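Twitching motility protein PilT (Aquifex aeolicus, PDB 2EYU) probably acts as the retraction ATPase of type IV pili, a hexameric P-loop motor that powers twitching motility. Local coordinates at residues A[180-185]-A[220-225]; A[202-207]-A[216-221]. The protein carries 1 engineered substitution. All coordinates share one frame; numbering follows the deposited sequence.

Contact 1. Residues A[180-185]-A[220-225]; sequences LAYGLL and NQTLYK. Engineered in segment 180-185: Gly-183 (natural residue Glu).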
# COMPACT_ATOMS: atom_id res chain seq x y z
N LEU A 180 12.58 4.80 7.06
CA LEU A 180 11.18 4.57 6.73
C LEU A 180 10.37 4.25 7.98
O LEU A 180 10.72 3.27 8.67
CB LEU A 180 11.00 3.40 5.75
CG LEU A 180 10.00 3.69 4.63
CD1 LEU A 180 10.73 4.03 3.33
CD2 LEU A 180 9.06 2.51 4.45
N ALA A 181 9.35 5.05 8.21
CA ALA A 181 8.31 4.87 9.21
C ALA A 181 7.05 4.43 8.45
O ALA A 181 6.72 5.05 7.44
CB ALA A 181 8.09 6.14 10.02
N TYR A 182 6.43 3.35 8.92
CA TYR A 182 5.32 2.72 8.23
C TYR A 182 4.26 2.23 9.21
O TYR A 182 4.60 1.92 10.35
CB TYR A 182 5.78 1.51 7.41
CG TYR A 182 6.49 0.45 8.22
CD1 TYR A 182 5.85 -0.62 8.82
CD2 TYR A 182 7.87 0.51 8.40
CE1 TYR A 182 6.56 -1.55 9.55
CE2 TYR A 182 8.59 -0.41 9.13
CZ TYR A 182 7.92 -1.46 9.71
OH TYR A 182 8.60 -2.40 10.44
N GLY A 183 3.04 2.17 8.69
CA GLY A 183 1.92 1.49 9.32
C GLY A 183 1.61 0.26 8.47
O GLY A 183 1.89 0.30 7.27
N LEU A 184 1.08 -0.83 8.99
CA LEU A 184 0.90 -1.99 8.09
C LEU A 184 -0.35 -2.75 8.51
O LEU A 184 -0.55 -3.05 9.69
CB LEU A 184 2.16 -2.83 8.12
CG LEU A 184 2.27 -4.16 7.41
CD1 LEU A 184 2.24 -4.02 5.90
CD2 LEU A 184 3.56 -4.88 7.81
N LEU A 185 -1.19 -3.07 7.55
CA LEU A 185 -2.42 -3.81 7.83
C LEU A 185 -2.55 -4.92 6.78
O LEU A 185 -2.88 -4.67 5.62
CB LEU A 185 -3.67 -2.94 7.76
CG LEU A 185 -5.02 -3.67 7.85
CD1 LEU A 185 -5.07 -4.57 9.07
CD2 LEU A 185 -6.19 -2.70 7.88
N ASN A 220 2.36 4.77 14.79
CA ASN A 220 2.74 5.21 16.13
C ASN A 220 3.66 4.21 16.80
O ASN A 220 4.62 4.53 17.51
CB ASN A 220 1.49 5.43 16.98
CG ASN A 220 0.99 6.86 16.99
OD1 ASN A 220 -0.07 7.17 17.52
ND2 ASN A 220 1.77 7.75 16.40
N GLN A 221 3.40 2.92 16.56
CA GLN A 221 4.31 1.93 17.13
C GLN A 221 5.68 1.96 16.46
O GLN A 221 6.74 1.90 17.10
CB GLN A 221 3.70 0.53 17.00
CG GLN A 221 2.31 0.31 17.57
CD GLN A 221 1.99 -1.18 17.45
OE1 GLN A 221 1.13 -1.60 16.69
NE2 GLN A 221 2.76 -1.95 18.22
N THR A 222 5.65 2.04 15.14
CA THR A 222 6.86 2.05 14.33
C THR A 222 7.74 3.26 14.65
O THR A 222 8.96 3.17 14.69
CB THR A 222 6.55 2.05 12.82
OG1 THR A 222 5.82 0.88 12.43
CG2 THR A 222 7.86 2.02 12.05
N LEU A 223 7.12 4.42 14.88
CA LEU A 223 7.82 5.59 15.38
C LEU A 223 8.41 5.36 16.76
O LEU A 223 9.54 5.71 17.12
CB LEU A 223 6.84 6.77 15.45
CG LEU A 223 6.30 7.23 14.10
CD1 LEU A 223 5.10 8.14 14.28
CD2 LEU A 223 7.41 7.90 13.32
N TYR A 224 7.59 4.75 17.61
CA TYR A 224 8.05 4.40 18.95
C TYR A 224 9.30 3.54 18.87
O TYR A 224 10.32 3.89 19.49
CB TYR A 224 6.93 3.72 19.72
CG TYR A 224 7.21 3.33 21.15
CD1 TYR A 224 8.00 4.10 21.98
CD2 TYR A 224 6.67 2.16 21.67
CE1 TYR A 224 8.24 3.72 23.28
CE2 TYR A 224 6.91 1.77 22.97
CZ TYR A 224 7.70 2.56 23.78
OH TYR A 224 7.94 2.18 25.08
N LYS A 225 9.29 2.44 18.13
CA LYS A 225 10.49 1.60 18.10
C LYS A 225 11.66 2.27 17.41
O LYS A 225 12.81 2.11 17.84
CB LYS A 225 10.20 0.25 17.45
CG LYS A 225 9.01 0.19 16.50
CD LYS A 225 9.09 -1.08 15.65
CE LYS A 225 10.21 -0.97 14.63
NZ LYS A 225 11.26 -2.00 14.82
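Thr-222, in the first turn of helix 219-228, carries both the polar and much of the apolar contact with strand 180-185. In the polar part, Thr-222 OG1 donates to Tyr-182 O over a short 2.6 Å, and the C=O...OG1 angle of 164° places the hydroxyl almost straight ahead of the carbonyl. The same OG1 accepts a hydrogen bond from Gln-217 NE2.

The aromatic part uses the methyl of the same residue. Thr-222 CG2 stands 4.0 Å from the centroid of the Tyr-182 ring and only 18° off the ring normal, a CH-pi contact over the face; OG1 lies above that face too, but toward the rim, 3.8 Å from Tyr-182 CE1. A chi1 of 57° sets Tyr-182 CG between its backbone N and carbonyl carbon, which brings the ring back toward the helix although its CB points away.

Purely apolar packing is smaller: Ala-181 CB meets Leu-223 CD2 at 3.8 Å, and Leu-223 also leans on Leu-247 of helix 244-251. The strand and helix axes approach to 7.0 Å, with their directions inclined well away from antiparallel.

All four touching residues are buried. Thr-222 OG1 satisfies Tyr-182 O, and Thr-222 CG2 lies over the ring; a polar and an apolar demand are thus met by one side chain, consistent with a defined rotamer.

Contact 2. Residues A[202-207]-A[216-221]; sequences QVYSLM and MQTMNQ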
# COMPACT_ATOMS: atom_id res chain seq x y z
N GLN A 202 -12.31 -1.00 15.96
CA GLN A 202 -11.77 -2.27 16.44
C GLN A 202 -10.66 -2.82 15.56
O GLN A 202 -9.75 -3.50 16.04
CB GLN A 202 -12.93 -3.26 16.58
CG GLN A 202 -14.01 -2.71 17.51
CD GLN A 202 -13.77 -3.01 18.97
OE1 GLN A 202 -12.69 -3.44 19.38
NE2 GLN A 202 -14.78 -2.77 19.80
N VAL A 203 -10.66 -2.55 14.26
CA VAL A 203 -9.57 -2.96 13.38
C VAL A 203 -8.27 -2.30 13.85
O VAL A 203 -7.22 -2.95 13.82
CB VAL A 203 -9.83 -2.54 11.92
CG1 VAL A 203 -8.59 -2.61 11.05
CG2 VAL A 203 -10.94 -3.41 11.31
N TYR A 204 -8.37 -1.04 14.26
CA TYR A 204 -7.18 -0.32 14.73
C TYR A 204 -6.65 -0.94 16.02
O TYR A 204 -5.46 -1.22 16.14
CB TYR A 204 -7.45 1.17 14.95
CG TYR A 204 -6.21 1.94 15.36
CD1 TYR A 204 -5.29 2.34 14.40
CD2 TYR A 204 -5.95 2.26 16.68
CE1 TYR A 204 -4.14 3.04 14.74
CE2 TYR A 204 -4.80 2.96 17.03
CZ TYR A 204 -3.90 3.35 16.06
OH TYR A 204 -2.76 4.05 16.41
N SER A 205 -7.55 -1.16 16.98
CA SER A 205 -7.16 -1.81 18.23
C SER A 205 -6.48 -3.13 17.91
O SER A 205 -5.50 -3.55 18.53
CB SER A 205 -8.34 -2.04 19.16
OG SER A 205 -9.25 -0.95 19.22
N LEU A 206 -6.98 -3.85 16.90
CA LEU A 206 -6.25 -5.09 16.58
C LEU A 206 -4.91 -4.80 15.94
O LEU A 206 -4.01 -5.64 15.86
CB LEU A 206 -7.10 -5.95 15.64
CG LEU A 206 -7.54 -7.31 16.18
CD1 LEU A 206 -8.17 -7.16 17.55
CD2 LEU A 206 -8.51 -7.98 15.22
N MSE A 207 -4.69 -3.58 15.40
CA MSE A 207 -3.35 -3.42 14.81
C MSE A 207 -2.35 -3.21 15.94
O MSE A 207 -1.18 -3.56 15.79
CB MSE A 207 -3.30 -2.26 13.84
CG MSE A 207 -3.72 -2.51 12.39
SE MSE A 207 -4.29 -0.88 11.50
CE MSE A 207 -2.48 -0.54 10.86
N MSE A 216 0.39 -7.04 11.57
CA MSE A 216 -0.12 -5.66 11.65
C MSE A 216 0.81 -4.77 12.46
O MSE A 216 1.54 -5.17 13.35
CB MSE A 216 -1.52 -5.65 12.26
CG MSE A 216 -2.63 -6.17 11.37
SE MSE A 216 -2.89 -5.09 9.78
CE MSE A 216 -4.80 -5.13 10.00
N GLN A 217 0.79 -3.47 12.16
CA GLN A 217 1.63 -2.59 12.97
C GLN A 217 1.21 -1.15 12.72
O GLN A 217 1.14 -0.73 11.57
CB GLN A 217 3.12 -2.81 12.70
CG GLN A 217 3.99 -1.73 13.33
CD GLN A 217 5.33 -2.22 13.82
OE1 GLN A 217 5.39 -3.08 14.71
NE2 GLN A 217 6.41 -1.67 13.26
N THR A 218 0.91 -0.43 13.79
CA THR A 218 0.48 0.96 13.60
C THR A 218 1.70 1.82 13.33
O THR A 218 2.81 1.41 13.67
CB THR A 218 -0.27 1.45 14.84
OG1 THR A 218 -1.40 0.57 15.06
CG2 THR A 218 -0.84 2.85 14.67
N MSE A 219 1.52 3.00 12.77
CA MSE A 219 2.59 3.96 12.53
C MSE A 219 3.22 4.42 13.83
O MSE A 219 4.45 4.46 13.98
CB MSE A 219 1.95 5.11 11.76
CG MSE A 219 2.77 6.36 11.56
SE MSE A 219 4.24 6.04 10.35
CE MSE A 219 3.13 6.25 8.78
N ASN A 220 2.36 4.77 14.79
CA ASN A 220 2.74 5.21 16.13
C ASN A 220 3.66 4.21 16.80
O ASN A 220 4.62 4.53 17.51
CB ASN A 220 1.49 5.43 16.98
CG ASN A 220 0.99 6.86 16.99
OD1 ASN A 220 -0.07 7.17 17.52
ND2 ASN A 220 1.77 7.75 16.40
N GLN A 221 3.40 2.92 16.56
CA GLN A 221 4.31 1.93 17.13
C GLN A 221 5.68 1.96 16.46
O GLN A 221 6.74 1.90 17.10
CB GLN A 221 3.70 0.53 17.00
CG GLN A 221 2.31 0.31 17.57
CD GLN A 221 1.99 -1.18 17.45
OE1 GLN A 221 1.13 -1.60 16.69
NE2 GLN A 221 2.76 -1.95 18.22
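Met-207 and Met-216, both modelled as selenomethionine, meet where helix 200-209 passes the short strand 216-217. Their side chains cross at a slant, with Met-207 CG 3.8 Å from Met-216 CB; the outer end of Met-216 is doubtful, being modelled impossibly close to Leu-185. Beyond CG, Met-207 bends at chi3 (91°) and carries its CE to within 3.7 Å of Gln-217 O.

Thr-218 fills the next position. Its OG1 lies between Met-207 CB, 3.6 Å away, and Tyr-204 CE1, and the tyrosine side chain crosses it at about a right angle. Tyr-204 reaches this point with CG anti to its own backbone N (chi1 -177°), and its OH is held by a hydrogen bond to Glu-246. Tyr-204 and Thr-218 are modelled too close, however, so only their general proximity is sound.

Farther out, Gln-221 positions Thr-218: Thr-218 N donates to Gln-221 OE1 at 3.1 Å, with a nearly straight N-H...O angle of 178°, although the donor sits above the amide carbonyl plane. That OE1 also faces Met-207 O at 3.2 Å, two acceptors with no bond between them.

No hydrogen bond joins the two segments, so their contact is packing. Thr-218 is the N-cap residue of helix 219-228, and the bond from its N to the N3 side chain is one half of a capping box, at a strand-to-helix turn covered by the preceding helix; the reciprocal bond from the Thr-218 side chain is absent.

In the fold
Contact 1 and contact 2 have centres 9 Å apart and share helix 219-228: its side packs on strand 179-185 in contact 1, while its N-terminal end and the strand before it meet helix 200-209 in contact 2. Gln-217 joins them twice. Its backbone O receives a probable hydrogen bond from Leu-184 N at 2.6 Å, pairing strand 216-217 with strand 179-185 at the sheet edge, and its side chain, bonded to Thr-222, is the second bridge. Strand 162-171 separates this edge from strand 26-31, which leads into the presumed Walker A loop; both contacts thus lie toward the far edge of the sheet, probably away from the nucleotide site.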